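Local coordinates for minor capsid protein (Enterobacteria phage PRD1, PDB 1YQ5) that forms, together with P31 and P2, the spike complexes at the five-fold vertices of the capsid and is essential for viral infectivity, at the interface of chains A and B. Residues are numbered along the deposited sequence; one frame, centred on the assembly and turned at random. Chains: chain A/B, Minor capsid protein.

The interface of chains A and B. Residues chain A 64, 66, 102, 104, 137; chain B 88, 103-106.
Part of a subunit interface in the homotrimeric C-terminal beta-jelly-roll domain of spike protein P5, this patch lays the sheet face of chain A, from strands 59-68, 100-109 and 135-142, against strands 86-93 and 100-109 of chain B. Two hydroxyls of chain A grip the main chain from B:Ser104 to B:Leu106. A:Ser104 OG gives a short hydrogen bond to the carbonyl B:Ser104 O (2.5 Å), meeting it from above the carbonyl plane, 47° out of it. A:Thr64 OG1 accepts the amide B:Leu106 N at 2.9 Å, a bent bond with 133° at the hydrogen. The two hydroxyls are themselves hydrogen-bonded, A:Thr64 OG1 to A:Ser104 OG at 2.8 Å, so a chain of bonds runs from one peptide of chain B to another. Between these anchor points B:Leu105 points its CD2 methyl into chain A, crossing A:Thr66 and A:Thr102 at about a right angle: A:Thr66 CG2 presses on it tightly at 3.4 Å and A:Thr102 CG2 lies 3.5 Å away. B:Phe88 flanks the leucine and brings its ring edge to A:Thr66, whose OG1 lies in the ring plane, 3.4 Å from B:Phe88 CD2. The first torsion decides which branch faces chain B at each threonine. In A:Thr64 and A:Thr102 the hydroxyl stands beside the backbone N, anti to the carbonyl carbon, with CG2 anti to N. A:Thr66 instead holds OG1 in the crowded position between N and the carbonyl carbon (chi1 56°), which puts CG2 in the angle between B:Leu105 CD2 and B:Phe88 CD2, with OG1 at the ring edge. Near the CE2 corner of that ring, the side-chain amide A:Asn137 ND2 makes a loose approach, not a bond, 4.3 Å from B:Phe88 CE2.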
ATOM      1  N   THR A  64       2.426  -2.042  -7.071  1.00 12.82           N
ATOM      2  CA  THR A  64       3.263  -2.349  -5.923  1.00 12.31           C
ATOM      3  C   THR A  64       4.700  -2.574  -6.356  1.00 13.03           C
ATOM      4  O   THR A  64       4.963  -3.238  -7.357  1.00 14.38           O
ATOM      5  CB  THR A  64       2.805  -3.631  -5.180  1.00 12.19           C
ATOM      6  OG1 THR A  64       1.541  -3.402  -4.547  1.00 12.11           O
ATOM      7  CG2 THR A  64       3.835  -4.029  -4.115  1.00 13.52           C
ATOM      8  N   THR A  66       8.400  -3.537  -4.414  1.00 11.40           N
ATOM      9  CA  THR A  66       9.068  -3.897  -3.176  1.00 11.68           C
ATOM     10  C   THR A  66      10.540  -4.180  -3.419  1.00 13.07           C
ATOM     11  O   THR A  66      10.950  -4.487  -4.538  1.00 12.30           O
ATOM     12  CB  THR A  66       8.447  -5.161  -2.555  1.00 12.45           C
ATOM     13  OG1 THR A  66       8.489  -6.227  -3.512  1.00 10.27           O
ATOM     14  CG2 THR A  66       7.007  -4.903  -2.147  1.00 10.58           C
ATOM     15  N   THR A 102       8.725  -0.791   0.759  1.00 11.78           N
ATOM     16  CA  THR A 102       7.539  -1.117  -0.010  1.00 11.65           C
ATOM     17  C   THR A 102       6.733   0.125  -0.359  1.00 12.35           C
ATOM     18  O   THR A 102       6.626   1.046   0.447  1.00 12.38           O
ATOM     19  CB  THR A 102       6.605  -2.049   0.804  1.00 12.19           C
ATOM     20  OG1 THR A 102       7.267  -3.295   1.067  1.00 11.69           O
ATOM     21  CG2 THR A 102       5.303  -2.296   0.048  1.00 10.88           C
ATOM     22  N   SER A 104       2.953   0.896  -2.404  1.00 12.63           N
ATOM     23  CA  SER A 104       1.785   0.363  -3.089  1.00 13.20           C
ATOM     24  C   SER A 104       0.838   1.507  -3.357  1.00 13.79           C
ATOM     25  O   SER A 104       0.634   2.367  -2.500  1.00 12.46           O
ATOM     26  CB  SER A 104       1.102  -0.704  -2.239  1.00 15.06           C
ATOM     27  OG  SER A 104       1.912  -1.863  -2.181  1.00 19.04           O
ATOM     28  N   ASN A 137      10.540  -6.452  -6.822  1.00 12.75           N
ATOM     29  CA  ASN A 137       9.348  -6.978  -7.462  1.00 12.71           C
ATOM     30  C   ASN A 137       8.444  -5.803  -7.783  1.00 13.01           C
ATOM     31  O   ASN A 137       8.209  -4.938  -6.937  1.00 13.20           O
ATOM     32  CB  ASN A 137       8.628  -7.960  -6.539  1.00 13.27           C
ATOM     33  CG  ASN A 137       9.324  -9.305  -6.473  1.00 15.46           C
ATOM     34  OD1 ASN A 137       9.210 -10.124  -7.392  1.00 16.11           O
ATOM     35  ND2 ASN A 137      10.057  -9.534  -5.397  1.00 14.16           N
TER
ATOM     36  N   PHE B  88       8.433  -9.383   2.283  1.00 13.49           N
ATOM     37  CA  PHE B  88       8.228  -7.966   2.015  1.00 13.45           C
ATOM     38  C   PHE B  88       8.158  -7.227   3.338  1.00 14.14           C
ATOM     39  O   PHE B  88       7.457  -7.653   4.260  1.00 12.90           O
ATOM     40  CB  PHE B  88       6.935  -7.773   1.224  1.00 14.35           C
ATOM     41  CG  PHE B  88       6.787  -8.739   0.078  1.00 13.69           C
ATOM     42  CD1 PHE B  88       6.126  -9.949   0.252  1.00 13.42           C
ATOM     43  CD2 PHE B  88       7.340  -8.452  -1.164  1.00 15.28           C
ATOM     44  CE1 PHE B  88       6.020 -10.863  -0.795  1.00 14.66           C
ATOM     45  CE2 PHE B  88       7.241  -9.359  -2.217  1.00 16.01           C
ATOM     46  CZ  PHE B  88       6.575 -10.569  -2.030  1.00 14.09           C
ATOM     47  N   ILE B 103       1.280  -1.890   5.957  1.00 13.09           N
ATOM     48  CA  ILE B 103       1.985  -2.500   4.839  1.00 12.41           C
ATOM     49  C   ILE B 103       0.917  -3.081   3.922  1.00 14.04           C
ATOM     50  O   ILE B 103       0.034  -3.820   4.366  1.00 13.66           O
ATOM     51  CB  ILE B 103       2.989  -3.614   5.256  1.00 13.83           C
ATOM     52  CG1 ILE B 103       3.841  -3.995   4.034  1.00 15.06           C
ATOM     53  CG2 ILE B 103       2.258  -4.846   5.779  1.00 13.86           C
ATOM     54  CD1 ILE B 103       4.996  -4.948   4.329  1.00 14.28           C
ATOM     55  N   SER B 104       0.980  -2.705   2.650  1.00 12.63           N
ATOM     56  CA  SER B 104       0.025  -3.178   1.661  1.00 13.20           C
ATOM     57  C   SER B 104       0.799  -3.660   0.457  1.00 13.79           C
ATOM     58  O   SER B 104       1.765  -3.023   0.036  1.00 12.46           O
ATOM     59  CB  SER B 104      -0.936  -2.063   1.262  1.00 15.06           C
ATOM     60  OG  SER B 104      -1.808  -1.773   2.338  1.00 19.04           O
ATOM     61  N   LEU B 105       0.355  -4.778  -0.105  1.00 13.20           N
ATOM     62  CA  LEU B 105       1.049  -5.387  -1.225  1.00 13.06           C
ATOM     63  C   LEU B 105       0.146  -6.069  -2.240  1.00 13.91           C
ATOM     64  O   LEU B 105      -0.872  -6.659  -1.886  1.00 14.49           O
ATOM     65  CB  LEU B 105       2.012  -6.452  -0.690  1.00 12.77           C
ATOM     66  CG  LEU B 105       2.987  -6.072   0.419  1.00 13.13           C
ATOM     67  CD1 LEU B 105       3.168  -7.248   1.373  1.00 14.22           C
ATOM     68  CD2 LEU B 105       4.311  -5.657  -0.196  1.00 12.80           C
ATOM     69  N   LEU B 106       0.534  -5.972  -3.505  1.00 13.07           N
ATOM     70  CA  LEU B 106      -0.152  -6.660  -4.591  1.00 12.82           C
ATOM     71  C   LEU B 106       0.985  -7.544  -5.087  1.00 12.82           C
ATOM     72  O   LEU B 106       1.985  -7.040  -5.589  1.00 11.77           O
ATOM     73  CB  LEU B 106      -0.583  -5.706  -5.711  1.00 13.03           C
ATOM     74  CG  LEU B 106      -1.061  -6.451  -6.972  1.00 14.70           C
ATOM     75  CD1 LEU B 106      -2.235  -7.342  -6.615  1.00 15.17           C
ATOM     76  CD2 LEU B 106      -1.454  -5.466  -8.069  1.00 16.75           C
TER